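Local coordinates for cobalamin biosynthesis protein (cbiD) (Archaeoglobus fulgidus, PDB 1SR8) that probably catalyses the S-adenosylmethionine-dependent methylation of C-1 in cobalt-precorrin-5B to give cobalt-precorrin-6A, a step of anaerobic cobalamin biosynthesis, at residues 80-84 / 85-89; 129-132 / 133-137; 150-153 / 154-158; 175-179 / 180-184. One frame throughout, in Å; residues are numbered along the deposited sequence.

Contact 1 of 4, residues 80-84 / 85-89; sequences VEAEK and GFARV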
ATOM      1  N   VAL A  80       6.287 -12.026 -12.923  1.00 29.74           N
ATOM      2  CA  VAL A  80       5.373 -13.126 -12.685  1.00 29.42           C
ATOM      3  C   VAL A  80       5.867 -14.401 -13.361  1.00 32.22           C
ATOM      4  O   VAL A  80       6.827 -14.380 -14.137  1.00 32.31           O
ATOM      5  CB  VAL A  80       3.967 -12.805 -13.253  1.00 28.16           C
ATOM      6  CG1 VAL A  80       3.449 -11.502 -12.690  1.00 26.73           C
ATOM      7  CG2 VAL A  80       4.030 -12.723 -14.771  1.00 28.24           C
ATOM      8  N   GLU A  81       5.201 -15.505 -13.047  1.00 33.74           N
ATOM      9  CA  GLU A  81       5.494 -16.805 -13.636  1.00 35.57           C
ATOM     10  C   GLU A  81       4.144 -17.252 -14.185  1.00 34.71           C
ATOM     11  O   GLU A  81       3.347 -17.863 -13.479  1.00 34.99           O
ATOM     12  CB  GLU A  81       5.981 -17.783 -12.567  1.00 38.98           C
ATOM     13  CG  GLU A  81       6.346 -19.156 -13.111  1.00 45.63           C
ATOM     14  CD  GLU A  81       6.616 -20.166 -12.008  1.00 49.07           C
ATOM     15  OE1 GLU A  81       5.673 -20.477 -11.244  1.00 51.80           O
ATOM     16  OE2 GLU A  81       7.769 -20.650 -11.903  1.00 50.72           O
ATOM     17  N   ALA A  82       3.880 -16.929 -15.442  1.00 34.98           N
ATOM     18  CA  ALA A  82       2.604 -17.275 -16.046  1.00 36.66           C
ATOM     19  C   ALA A  82       2.740 -18.173 -17.271  1.00 38.26           C
ATOM     20  O   ALA A  82       3.727 -18.098 -18.004  1.00 38.64           O
ATOM     21  CB  ALA A  82       1.859 -15.999 -16.418  1.00 34.98           C
ATOM     22  N   GLU A  83       1.737 -19.018 -17.489  1.00 39.25           N
ATOM     23  CA  GLU A  83       1.739 -19.916 -18.635  1.00 40.23           C
ATOM     24  C   GLU A  83       0.361 -20.495 -18.922  1.00 38.49           C
ATOM     25  O   GLU A  83      -0.243 -21.141 -18.068  1.00 38.00           O
ATOM     26  CB  GLU A  83       2.736 -21.053 -18.410  1.00 42.88           C
ATOM     27  CG  GLU A  83       2.905 -21.959 -19.611  1.00 47.64           C
ATOM     28  CD  GLU A  83       3.897 -23.070 -19.358  1.00 50.58           C
ATOM     29  OE1 GLU A  83       5.088 -22.763 -19.122  1.00 52.26           O
ATOM     30  OE2 GLU A  83       3.481 -24.249 -19.390  1.00 53.16           O
ATOM     31  N   LYS A  84      -0.131 -20.245 -20.131  1.00 38.10           N
ATOM     32  CA  LYS A  84      -1.432 -20.741 -20.581  1.00 38.44           C
ATOM     33  C   LYS A  84      -2.599 -20.556 -19.616  1.00 37.71           C
ATOM     34  O   LYS A  84      -3.233 -21.534 -19.207  1.00 37.82           O
ATOM     35  CB  LYS A  84      -1.326 -22.225 -20.945  1.00 41.22           C
ATOM     36  CG  LYS A  84      -0.352 -22.530 -22.074  1.00 43.70           C
ATOM     37  CD  LYS A  84      -0.482 -23.979 -22.539  1.00 48.01           C
ATOM     38  CE  LYS A  84      -0.059 -24.979 -21.465  1.00 50.49           C
ATOM     39  NZ  LYS A  84       1.415 -24.959 -21.203  1.00 52.30           N
ATOM     40  N   GLY A  85      -2.887 -19.311 -19.252  1.00 35.71           N
ATOM     41  CA  GLY A  85      -4.004 -19.053 -18.364  1.00 33.23           C
ATOM     42  C   GLY A  85      -3.754 -19.237 -16.881  1.00 32.71           C
ATOM     43  O   GLY A  85      -4.675 -19.083 -16.078  1.00 32.40           O
ATOM     44  N   PHE A  86      -2.525 -19.571 -16.502  1.00 30.93           N
ATOM     45  CA  PHE A  86      -2.206 -19.747 -15.093  1.00 29.22           C
ATOM     46  C   PHE A  86      -1.070 -18.811 -14.724  1.00 29.87           C
ATOM     47  O   PHE A  86      -0.129 -18.639 -15.498  1.00 30.60           O
ATOM     48  CB  PHE A  86      -1.781 -21.184 -14.820  1.00 28.80           C
ATOM     49  CG  PHE A  86      -1.437 -21.449 -13.380  1.00 28.58           C
ATOM     50  CD1 PHE A  86      -2.437 -21.603 -12.429  1.00 29.14           C
ATOM     51  CD2 PHE A  86      -0.109 -21.521 -12.972  1.00 27.68           C
ATOM     52  CE1 PHE A  86      -2.120 -21.824 -11.093  1.00 29.63           C
ATOM     53  CE2 PHE A  86       0.221 -21.740 -11.640  1.00 26.82           C
ATOM     54  CZ  PHE A  86      -0.783 -21.891 -10.699  1.00 27.54           C
ATOM     55  N   ALA A  87      -1.155 -18.196 -13.549  1.00 29.72           N
ATOM     56  CA  ALA A  87      -0.105 -17.281 -13.099  1.00 28.75           C
ATOM     57  C   ALA A  87       0.182 -17.427 -11.614  1.00 27.99           C
ATOM     58  O   ALA A  87      -0.693 -17.747 -10.820  1.00 27.61           O
ATOM     59  CB  ALA A  87      -0.476 -15.836 -13.413  1.00 28.46           C
ATOM     60  N   ARG A  88       1.432 -17.183 -11.256  1.00 28.90           N
ATOM     61  CA  ARG A  88       1.898 -17.286  -9.885  1.00 28.97           C
ATOM     62  C   ARG A  88       2.711 -16.016  -9.644  1.00 28.23           C
ATOM     63  O   ARG A  88       3.659 -15.739 -10.383  1.00 27.16           O
ATOM     64  CB  ARG A  88       2.786 -18.524  -9.767  1.00 32.22           C
ATOM     65  CG  ARG A  88       3.194 -18.887  -8.372  1.00 38.55           C
ATOM     66  CD  ARG A  88       4.164 -20.067  -8.372  1.00 42.29           C
ATOM     67  NE  ARG A  88       4.485 -20.491  -7.010  1.00 45.79           N
ATOM     68  CZ  ARG A  88       3.658 -21.172  -6.217  1.00 46.81           C
ATOM     69  NH1 ARG A  88       2.452 -21.523  -6.655  1.00 45.82           N
ATOM     70  NH2 ARG A  88       4.030 -21.483  -4.975  1.00 47.35           N
ATOM     71  N   VAL A  89       2.335 -15.234  -8.636  1.00 25.87           N
ATOM     72  CA  VAL A  89       3.048 -13.988  -8.343  1.00 24.60           C
ATOM     73  C   VAL A  89       3.304 -13.861  -6.856  1.00 23.40           C
ATOM     74  O   VAL A  89       2.414 -14.078  -6.047  1.00 24.10           O
ATOM     75  CB  VAL A  89       2.244 -12.754  -8.801  1.00 25.27           C
ATOM     76  CG1 VAL A  89       3.086 -11.499  -8.640  1.00 26.65           C
ATOM     77  CG2 VAL A  89       1.808 -12.915 -10.246  1.00 25.80           C
TER
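Glu81 and Arg88 form an antiparallel hydrogen-bonded pair in a beta hairpin. The axes of strands 80-83 and 86-89 approach to 4.6 Å, with their directions 171° apart. A type I' turn from Glu83 to Phe86 joins them, with Lys84 and Gly85 at its corners. Glu81 N donates to Arg88 O at 3.1 Å, and Arg88 N returns a bond to Glu81 O at 3.0 Å. Ala82 and Ala87 are the next, non-hydrogen-bonded pair, their CB atoms 3.8 Å apart.

The side chains of Glu81 and Arg88 run side by side in the same direction. Both place CG anti to the backbone N (chi1 -178° and -172°), and Glu81 OE1 meets Arg88 CD at 3.3 Å. The charged ends do not form a salt bridge: Glu81 OE1 stays 4.4 Å from Arg88 NE. Arg88 NH1 is instead salt-bridged to Glu107. At the turn, Lys84 NZ reaches Glu83 OE2 at 2.8 Å, a salt bridge with a weak hydrogen bond.

On the other face Val80 CG1 presses tightly on Val89 CG2. That face, with Ala82 and Ala87, packs on helix 44-57, chiefly at Ala54. Strands 63-68 and 105-111 flank the hairpin in the six-stranded sheet.

Contact 2 of 4, residues 129-132 / 133-137; sequences KAVS and RSAKL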
ATOM      1  N   LYS A 129     -16.104 -12.174   0.516  1.00 26.77           N
ATOM      2  CA  LYS A 129     -14.648 -12.236   0.436  1.00 25.61           C
ATOM      3  C   LYS A 129     -13.994 -10.957   0.965  1.00 23.96           C
ATOM      4  O   LYS A 129     -14.429  -9.849   0.649  1.00 23.58           O
ATOM      5  CB  LYS A 129     -14.209 -12.503  -1.008  1.00 26.13           C
ATOM      6  CG  LYS A 129     -14.390 -13.956  -1.446  1.00 28.31           C
ATOM      7  CD  LYS A 129     -13.376 -14.877  -0.743  1.00 30.20           C
ATOM      8  CE  LYS A 129     -13.525 -16.347  -1.149  1.00 30.16           C
ATOM      9  NZ  LYS A 129     -12.421 -17.181  -0.586  1.00 28.93           N
ATOM     10  N   ALA A 130     -12.954 -11.128   1.778  1.00 21.86           N
ATOM     11  CA  ALA A 130     -12.227 -10.017   2.383  1.00 20.33           C
ATOM     12  C   ALA A 130     -11.290  -9.268   1.421  1.00 20.10           C
ATOM     13  O   ALA A 130     -10.071  -9.364   1.528  1.00 20.02           O
ATOM     14  CB  ALA A 130     -11.445 -10.518   3.596  1.00 19.67           C
ATOM     15  N   VAL A 131     -11.883  -8.522   0.490  1.00 19.16           N
ATOM     16  CA  VAL A 131     -11.149  -7.718  -0.493  1.00 19.23           C
ATOM     17  C   VAL A 131     -11.612  -6.267  -0.307  1.00 19.80           C
ATOM     18  O   VAL A 131     -12.779  -5.955  -0.527  1.00 19.75           O
ATOM     19  CB  VAL A 131     -11.476  -8.161  -1.938  1.00 20.09           C
ATOM     20  CG1 VAL A 131     -10.625  -7.383  -2.929  1.00 19.68           C
ATOM     21  CG2 VAL A 131     -11.255  -9.667  -2.090  1.00 18.75           C
ATOM     22  N   SER A 132     -10.713  -5.379   0.100  1.00 19.82           N
ATOM     23  CA  SER A 132     -11.094  -3.989   0.324  1.00 19.99           C
ATOM     24  C   SER A 132     -11.597  -3.315  -0.947  1.00 22.23           C
ATOM     25  O   SER A 132     -11.392  -3.812  -2.061  1.00 21.50           O
ATOM     26  CB  SER A 132      -9.920  -3.192   0.894  1.00 17.18           C
ATOM     27  OG  SER A 132      -8.979  -2.894  -0.112  1.00 18.38           O
ATOM     28  N   ARG A 133     -12.259  -2.175  -0.768  1.00 24.23           N
ATOM     29  CA  ARG A 133     -12.805  -1.410  -1.884  1.00 25.60           C
ATOM     30  C   ARG A 133     -11.712  -1.034  -2.872  1.00 23.86           C
ATOM     31  O   ARG A 133     -11.856  -1.257  -4.070  1.00 24.05           O
ATOM     32  CB  ARG A 133     -13.499  -0.146  -1.357  1.00 29.16           C
ATOM     33  CG  ARG A 133     -13.858   0.901  -2.421  1.00 35.19           C
ATOM     34  CD  ARG A 133     -14.635   2.051  -1.784  1.00 39.15           C
ATOM     35  NE  ARG A 133     -14.979   3.135  -2.706  1.00 41.41           N
ATOM     36  CZ  ARG A 133     -14.114   4.025  -3.178  1.00 41.45           C
ATOM     37  NH1 ARG A 133     -12.838   3.962  -2.827  1.00 41.70           N
ATOM     38  NH2 ARG A 133     -14.533   5.003  -3.969  1.00 40.89           N
ATOM     39  N   SER A 134     -10.622  -0.470  -2.357  1.00 23.26           N
ATOM     40  CA  SER A 134      -9.495  -0.048  -3.187  1.00 23.43           C
ATOM     41  C   SER A 134      -8.942  -1.197  -4.010  1.00 21.78           C
ATOM     42  O   SER A 134      -8.733  -1.063  -5.219  1.00 21.13           O
ATOM     43  CB  SER A 134      -8.373   0.513  -2.315  1.00 23.33           C
ATOM     44  OG  SER A 134      -8.813   1.641  -1.594  1.00 28.83           O
ATOM     45  N   ALA A 135      -8.697  -2.318  -3.334  1.00 20.16           N
ATOM     46  CA  ALA A 135      -8.163  -3.514  -3.968  1.00 18.98           C
ATOM     47  C   ALA A 135      -9.120  -4.022  -5.031  1.00 18.45           C
ATOM     48  O   ALA A 135      -8.717  -4.377  -6.139  1.00 18.24           O
ATOM     49  CB  ALA A 135      -7.932  -4.589  -2.923  1.00 18.03           C
ATOM     50  N   LYS A 136     -10.400  -4.046  -4.692  1.00 18.34           N
ATOM     51  CA  LYS A 136     -11.402  -4.540  -5.617  1.00 18.23           C
ATOM     52  C   LYS A 136     -11.492  -3.699  -6.886  1.00 17.72           C
ATOM     53  O   LYS A 136     -11.540  -4.244  -7.996  1.00 16.56           O
ATOM     54  CB  LYS A 136     -12.766  -4.597  -4.931  1.00 21.94           C
ATOM     55  CG  LYS A 136     -13.848  -5.221  -5.791  1.00 26.08           C
ATOM     56  CD  LYS A 136     -13.481  -6.643  -6.206  1.00 29.75           C
ATOM     57  CE  LYS A 136     -14.619  -7.293  -6.985  1.00 33.32           C
ATOM     58  NZ  LYS A 136     -15.903  -7.310  -6.200  1.00 34.97           N
ATOM     59  N   LEU A 137     -11.507  -2.380  -6.739  1.00 14.95           N
ATOM     60  CA  LEU A 137     -11.599  -1.527  -7.915  1.00 15.93           C
ATOM     61  C   LEU A 137     -10.344  -1.651  -8.764  1.00 15.42           C
ATOM     62  O   LEU A 137     -10.417  -1.619  -9.990  1.00 15.40           O
ATOM     63  CB  LEU A 137     -11.810  -0.070  -7.512  1.00 17.76           C
ATOM     64  CG  LEU A 137     -13.165   0.250  -6.866  1.00 19.81           C
ATOM     65  CD1 LEU A 137     -13.235   1.746  -6.518  1.00 19.31           C
ATOM     66  CD2 LEU A 137     -14.292  -0.154  -7.815  1.00 17.57           C
TER
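Ser132 turns its OG between its own backbone N and carbonyl carbon (chi1 76°), which aims the oxygen at the first turn of helix 133-149. Val131 sets CG1 on the far side from its backbone N (chi1 -176°), and this methyl reaches the same turn. The two residues therefore meet the helix start in different ways, one polar and one apolar.

Ser132 OG accepts a hydrogen bond from Ala135 N at 3.3 Å. The bond is long but fairly straight, with 165° at the hydrogen. The carbonyl of Ser132 takes the next amide: Lys136 N donates to Ser132 O at 2.8 Å, the donor tilted slightly from the carbonyl plane. One residue thus receives two successive N-H groups of the first turn, through its side chain and its backbone. Ala135 CB also lies against Ser132 OG, at 3.4 Å.

Val131 packs alongside. Its CG1 touches Ala135 CB at 3.9 Å and Lys136 CB at 4.0 Å. The lysine side chain then continues, and its end leads away from the loop. Val131 also touches Phe118 of strand 115-118, while Ala135 touches Ile183.

Before this, Ala130 is the centre of an inverse gamma turn, closed by Val131 N bonding to Lys129 O at 2.9 Å. It carries the chain from strand 128-129 toward the helix. Ser132 is a classic serine N-cap: its side chain occupies an amide at the helix start that has no preceding helical carbonyl to bond.

Contact 3 of 4, residues 150-153 / 154-158; sequences FNFS and GGVRI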
ATOM      1  N   PHE A 150      -6.125  -8.302 -24.626  1.00 31.78           N
ATOM      2  CA  PHE A 150      -5.934  -9.673 -25.071  1.00 32.37           C
ATOM      3  C   PHE A 150      -7.215 -10.333 -25.547  1.00 33.72           C
ATOM      4  O   PHE A 150      -7.313 -11.557 -25.599  1.00 35.33           O
ATOM      5  CB  PHE A 150      -5.297 -10.467 -23.935  1.00 30.50           C
ATOM      6  CG  PHE A 150      -3.996  -9.877 -23.461  1.00 30.59           C
ATOM      7  CD1 PHE A 150      -2.818 -10.078 -24.183  1.00 31.01           C
ATOM      8  CD2 PHE A 150      -3.957  -9.067 -22.333  1.00 29.66           C
ATOM      9  CE1 PHE A 150      -1.623  -9.484 -23.791  1.00 28.79           C
ATOM     10  CE2 PHE A 150      -2.767  -8.462 -21.929  1.00 29.06           C
ATOM     11  CZ  PHE A 150      -1.598  -8.672 -22.660  1.00 30.63           C
ATOM     12  N   ASN A 151      -8.189  -9.507 -25.913  1.00 35.02           N
ATOM     13  CA  ASN A 151      -9.478  -9.973 -26.403  1.00 36.01           C
ATOM     14  C   ASN A 151      -9.961 -11.204 -25.642  1.00 34.37           C
ATOM     15  O   ASN A 151     -10.313 -12.228 -26.226  1.00 33.28           O
ATOM     16  CB  ASN A 151      -9.378 -10.265 -27.898  1.00 41.68           C
ATOM     17  CG  ASN A 151     -10.660  -9.949 -28.633  1.00 47.78           C
ATOM     18  OD1 ASN A 151     -11.632 -10.713 -28.578  1.00 49.52           O
ATOM     19  ND2 ASN A 151     -10.680  -8.803 -29.318  1.00 51.50           N
ATOM     20  N   PHE A 152      -9.976 -11.070 -24.323  1.00 32.77           N
ATOM     21  CA  PHE A 152     -10.394 -12.122 -23.409  1.00 31.56           C
ATOM     22  C   PHE A 152     -11.854 -11.897 -23.017  1.00 31.19           C
ATOM     23  O   PHE A 152     -12.283 -10.757 -22.829  1.00 31.85           O
ATOM     24  CB  PHE A 152      -9.496 -12.070 -22.168  1.00 30.30           C
ATOM     25  CG  PHE A 152      -9.799 -13.117 -21.147  1.00 29.03           C
ATOM     26  CD1 PHE A 152      -9.523 -14.458 -21.400  1.00 30.05           C
ATOM     27  CD2 PHE A 152     -10.334 -12.761 -19.913  1.00 28.80           C
ATOM     28  CE1 PHE A 152      -9.775 -15.434 -20.434  1.00 30.17           C
ATOM     29  CE2 PHE A 152     -10.591 -13.726 -18.936  1.00 28.63           C
ATOM     30  CZ  PHE A 152     -10.311 -15.064 -19.196  1.00 30.38           C
ATOM     31  N   SER A 153     -12.624 -12.977 -22.899  1.00 30.91           N
ATOM     32  CA  SER A 153     -14.031 -12.856 -22.524  1.00 30.42           C
ATOM     33  C   SER A 153     -14.403 -13.706 -21.314  1.00 28.91           C
ATOM     34  O   SER A 153     -15.528 -13.637 -20.833  1.00 31.01           O
ATOM     35  CB  SER A 153     -14.937 -13.211 -23.709  1.00 30.52           C
ATOM     36  OG  SER A 153     -14.667 -14.518 -24.180  1.00 35.10           O
ATOM     37  N   GLY A 154     -13.457 -14.501 -20.822  1.00 26.73           N
ATOM     38  CA  GLY A 154     -13.725 -15.329 -19.662  1.00 24.96           C
ATOM     39  C   GLY A 154     -13.530 -14.570 -18.362  1.00 23.63           C
ATOM     40  O   GLY A 154     -13.782 -13.366 -18.296  1.00 23.45           O
ATOM     41  N   GLY A 155     -13.085 -15.274 -17.326  1.00 22.36           N
ATOM     42  CA  GLY A 155     -12.851 -14.643 -16.037  1.00 22.98           C
ATOM     43  C   GLY A 155     -11.607 -15.211 -15.382  1.00 22.62           C
ATOM     44  O   GLY A 155     -10.894 -16.004 -15.994  1.00 22.04           O
ATOM     45  N   VAL A 156     -11.320 -14.800 -14.153  1.00 23.21           N
ATOM     46  CA  VAL A 156     -10.156 -15.336 -13.451  1.00 23.67           C
ATOM     47  C   VAL A 156     -10.480 -15.543 -11.979  1.00 24.00           C
ATOM     48  O   VAL A 156     -11.255 -14.788 -11.387  1.00 23.37           O
ATOM     49  CB  VAL A 156      -8.903 -14.409 -13.539  1.00 24.26           C
ATOM     50  CG1 VAL A 156      -8.650 -13.970 -14.974  1.00 23.30           C
ATOM     51  CG2 VAL A 156      -9.079 -13.219 -12.641  1.00 28.15           C
ATOM     52  N   ARG A 157      -9.919 -16.598 -11.400  1.00 24.57           N
ATOM     53  CA  ARG A 157     -10.116 -16.853  -9.982  1.00 25.11           C
ATOM     54  C   ARG A 157      -8.748 -16.610  -9.360  1.00 24.54           C
ATOM     55  O   ARG A 157      -7.739 -17.161  -9.812  1.00 23.99           O
ATOM     56  CB  ARG A 157     -10.588 -18.290  -9.726  1.00 26.33           C
ATOM     57  CG  ARG A 157     -10.654 -18.679  -8.241  1.00 30.62           C
ATOM     58  CD  ARG A 157     -11.693 -19.783  -7.982  1.00 35.90           C
ATOM     59  NE  ARG A 157     -11.705 -20.771  -9.059  1.00 41.17           N
ATOM     60  CZ  ARG A 157     -10.643 -21.490  -9.420  1.00 42.70           C
ATOM     61  NH1 ARG A 157      -9.484 -21.342  -8.778  1.00 42.77           N
ATOM     62  NH2 ARG A 157     -10.727 -22.319 -10.453  1.00 41.27           N
ATOM     63  N   ILE A 158      -8.720 -15.747  -8.350  1.00 23.17           N
ATOM     64  CA  ILE A 158      -7.486 -15.403  -7.655  1.00 22.62           C
ATOM     65  C   ILE A 158      -7.443 -16.162  -6.328  1.00 23.29           C
ATOM     66  O   ILE A 158      -8.399 -16.117  -5.552  1.00 23.03           O
ATOM     67  CB  ILE A 158      -7.425 -13.877  -7.394  1.00 21.67           C
ATOM     68  CG1 ILE A 158      -7.492 -13.123  -8.731  1.00 20.02           C
ATOM     69  CG2 ILE A 158      -6.169 -13.537  -6.593  1.00 19.55           C
ATOM     70  CD1 ILE A 158      -7.637 -11.624  -8.598  1.00 21.85           C
TER
HETATM   71  O   HOH W   1     -13.794 -10.598 -19.914  1.00 32.40           O
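The ring of Phe152 reaches forward over Gly154 in the connection between helix 133-149 and strand 155-159. The helix ends in a Schellman motif with Asn151, at positive phi, as the C-prime residue. Phe152 N bonds back to Ser147 O, and Asn151 N to Arg148 O. The chain then turns through Ser153 and Gly154 into the strand.

One face of the Phe152 ring covers the Gly154 amide. Its CG is anti to the backbone N (chi1 -179°), which carries the ring forward along the chain. Gly154 N sits 3.4 Å from the ring plane, over its centre. The ring's far end meets the next peptide, with Phe152 CZ 3.4 Å from Gly155 N. That amide approaches obliquely. Farther on, Phe152 CE2 makes a loose apolar contact with Val156 CG1 at 4.4 Å.

No direct hydrogen bond joins the two halves of this connection. A water joins them instead. It donates to Phe152 O at 3.3 Å and to Gly154 O at 3.2 Å, so one molecule serves two carbonyls across the bend.

Phe152 also packs on Phe143 and Ser147 of the helix just ended, and on Ile56 of helix 44-57. Val156 touches Ala52 of helix 44-57 and Ile116 of strand 115-118. Strand 155-159 pairs with strand 105-111 through backbone bonds such as Gly155 with Cys111, and with strand 115-118 through Val156 and Phe117.

Contact 4 of 4, residues 175-179 / 180-184; sequences VGIKG and GISIL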
ATOM      1  N   VAL A 175     -11.312 -10.172  13.718  1.00 56.03           N
ATOM      2  CA  VAL A 175     -11.973  -9.043  13.074  1.00 53.61           C
ATOM      3  C   VAL A 175     -13.132  -9.570  12.233  1.00 51.80           C
ATOM      4  O   VAL A 175     -13.795  -8.820  11.511  1.00 52.00           O
ATOM      5  CB  VAL A 175     -10.997  -8.249  12.182  1.00 54.35           C
ATOM      6  CG1 VAL A 175     -11.713  -7.061  11.541  1.00 53.22           C
ATOM      7  CG2 VAL A 175      -9.823  -7.759  13.025  1.00 55.36           C
ATOM      8  N   GLY A 176     -13.374 -10.872  12.340  1.00 49.43           N
ATOM      9  CA  GLY A 176     -14.465 -11.485  11.608  1.00 48.05           C
ATOM     10  C   GLY A 176     -14.051 -12.159  10.317  1.00 46.86           C
ATOM     11  O   GLY A 176     -14.861 -12.837   9.684  1.00 48.43           O
ATOM     12  N   ILE A 177     -12.795 -11.972   9.924  1.00 44.94           N
ATOM     13  CA  ILE A 177     -12.272 -12.565   8.700  1.00 42.34           C
ATOM     14  C   ILE A 177     -11.739 -13.950   9.001  1.00 41.69           C
ATOM     15  O   ILE A 177     -10.852 -14.102   9.833  1.00 42.96           O
ATOM     16  CB  ILE A 177     -11.128 -11.722   8.140  1.00 41.39           C
ATOM     17  CG1 ILE A 177     -11.607 -10.282   7.961  1.00 41.30           C
ATOM     18  CG2 ILE A 177     -10.633 -12.316   6.830  1.00 38.96           C
ATOM     19  CD1 ILE A 177     -10.499  -9.294   7.741  1.00 42.12           C
ATOM     20  N   LYS A 178     -12.263 -14.963   8.327  1.00 41.10           N
ATOM     21  CA  LYS A 178     -11.798 -16.318   8.579  1.00 41.28           C
ATOM     22  C   LYS A 178     -11.565 -17.156   7.329  1.00 39.16           C
ATOM     23  O   LYS A 178     -12.245 -16.994   6.320  1.00 39.37           O
ATOM     24  CB  LYS A 178     -12.771 -17.024   9.533  1.00 44.53           C
ATOM     25  CG  LYS A 178     -14.239 -16.682   9.308  1.00 46.62           C
ATOM     26  CD  LYS A 178     -15.097 -16.990  10.539  1.00 49.77           C
ATOM     27  CE  LYS A 178     -15.307 -18.493  10.759  1.00 50.68           C
ATOM     28  NZ  LYS A 178     -14.064 -19.229  11.141  1.00 52.14           N
ATOM     29  N   GLY A 179     -10.576 -18.043   7.404  1.00 37.17           N
ATOM     30  CA  GLY A 179     -10.266 -18.905   6.281  1.00 34.33           C
ATOM     31  C   GLY A 179      -9.235 -18.370   5.303  1.00 32.64           C
ATOM     32  O   GLY A 179      -9.001 -18.985   4.262  1.00 34.55           O
ATOM     33  N   GLY A 180      -8.617 -17.235   5.614  1.00 29.29           N
ATOM     34  CA  GLY A 180      -7.624 -16.689   4.709  1.00 26.82           C
ATOM     35  C   GLY A 180      -7.274 -15.236   4.974  1.00 25.94           C
ATOM     36  O   GLY A 180      -7.814 -14.611   5.886  1.00 24.60           O
ATOM     37  N   ILE A 181      -6.365 -14.697   4.171  1.00 23.08           N
ATOM     38  CA  ILE A 181      -5.939 -13.312   4.329  1.00 22.05           C
ATOM     39  C   ILE A 181      -6.864 -12.336   3.607  1.00 22.22           C
ATOM     40  O   ILE A 181      -7.758 -12.735   2.855  1.00 20.26           O
ATOM     41  CB  ILE A 181      -4.519 -13.098   3.768  1.00 21.05           C
ATOM     42  CG1 ILE A 181      -4.492 -13.428   2.272  1.00 20.47           C
ATOM     43  CG2 ILE A 181      -3.538 -13.988   4.491  1.00 21.05           C
ATOM     44  CD1 ILE A 181      -3.216 -13.005   1.571  1.00 18.69           C
ATOM     45  N   SER A 182      -6.628 -11.050   3.848  1.00 21.78           N
ATOM     46  CA  SER A 182      -7.384  -9.980   3.207  1.00 20.33           C
ATOM     47  C   SER A 182      -6.584  -9.504   1.989  1.00 18.89           C
ATOM     48  O   SER A 182      -5.366  -9.650   1.928  1.00 18.56           O
ATOM     49  CB  SER A 182      -7.556  -8.799   4.165  1.00 18.70           C
ATOM     50  OG  SER A 182      -8.076  -9.199   5.420  1.00 22.83           O
ATOM     51  N   ILE A 183      -7.278  -8.958   1.004  1.00 18.53           N
ATOM     52  CA  ILE A 183      -6.623  -8.415  -0.169  1.00 18.35           C
ATOM     53  C   ILE A 183      -6.935  -6.929  -0.061  1.00 19.04           C
ATOM     54  O   ILE A 183      -8.092  -6.518  -0.118  1.00 20.00           O
ATOM     55  CB  ILE A 183      -7.197  -9.009  -1.457  1.00 16.99           C
ATOM     56  CG1 ILE A 183      -6.900 -10.510  -1.487  1.00 17.48           C
ATOM     57  CG2 ILE A 183      -6.602  -8.311  -2.668  1.00 16.57           C
ATOM     58  CD1 ILE A 183      -7.373 -11.215  -2.729  1.00 19.51           C
ATOM     59  N   LEU A 184      -5.898  -6.122   0.118  1.00 19.40           N
ATOM     60  CA  LEU A 184      -6.087  -4.695   0.294  1.00 19.50           C
ATOM     61  C   LEU A 184      -4.955  -3.838  -0.255  1.00 18.48           C
ATOM     62  O   LEU A 184      -4.014  -4.340  -0.866  1.00 16.71           O
ATOM     63  CB  LEU A 184      -6.279  -4.422   1.786  1.00 21.43           C
ATOM     64  CG  LEU A 184      -5.221  -5.042   2.696  1.00 22.89           C
ATOM     65  CD1 LEU A 184      -4.007  -4.122   2.751  1.00 24.28           C
ATOM     66  CD2 LEU A 184      -5.788  -5.245   4.094  1.00 21.62           C
TER
HETATM   67  O   HOH W   2      -8.534 -15.773   8.890  1.00 38.20           O
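Ile177 reaches across a glycine-containing bend to Gly180 and Ser182. The bend leads into strand 180-181, a weakly bonded edge strand of a small three-stranded sheet, where Ile181 pairs with Gly121 and Gly123 of strand 121-125.

The two branches of Ile177 take separate partners. CG1 is anti to the carbonyl carbon and beside the backbone N (chi1 -55°). With chi2 at 166° the chain is extended, and its end, CD1, meets Ser182 OG at 3.4 Å. CG2 is anti to the backbone N and lies 3.8 Å from Gly180 O. These are van der Waals contacts of methyl groups with oxygens.

Ser182 turns its OG anti to its own carbonyl carbon (chi1 -52°), which brings the oxygen to the isoleucine end. The Ile177 side chain is buried, with Ala130, Asn172 and Lys125 also against it. Lys178 starts away from the following segment, and its side chain touches Glu173.

Gly179 and Gly180 make the bend itself, and both have positive phi. No direct hydrogen bond crosses the bend. A water links the backbone across the bend instead: it donates to Ile177 O at 3.0 Å and, more weakly, to Gly180 O at 3.3 Å.

In the fold
All four contacts are local, but their chemistry differs with their place. Contacts 1, 3 and 4 are partly buried, and contact 2 lies at the surface. Contact 1 is a hairpin held by paired backbone bonds. Contact 3 enters the same six-stranded sheet and relies on a ring over glycine backbone and a water. Both rest on helix 44-57. Contact 2 starts the helix whose end leads into contact 3. Contact 4, like contact 3, has a water across its bend. Contacts 2 and 4 touch: Ser132 N lies 2.9 Å from Ile183 O, and Ala130 O 2.9 Å from Ile183 N, both probable hydrogen bonds. Contacts 1 and 3 stay about 7 Å apart at their nearest atoms.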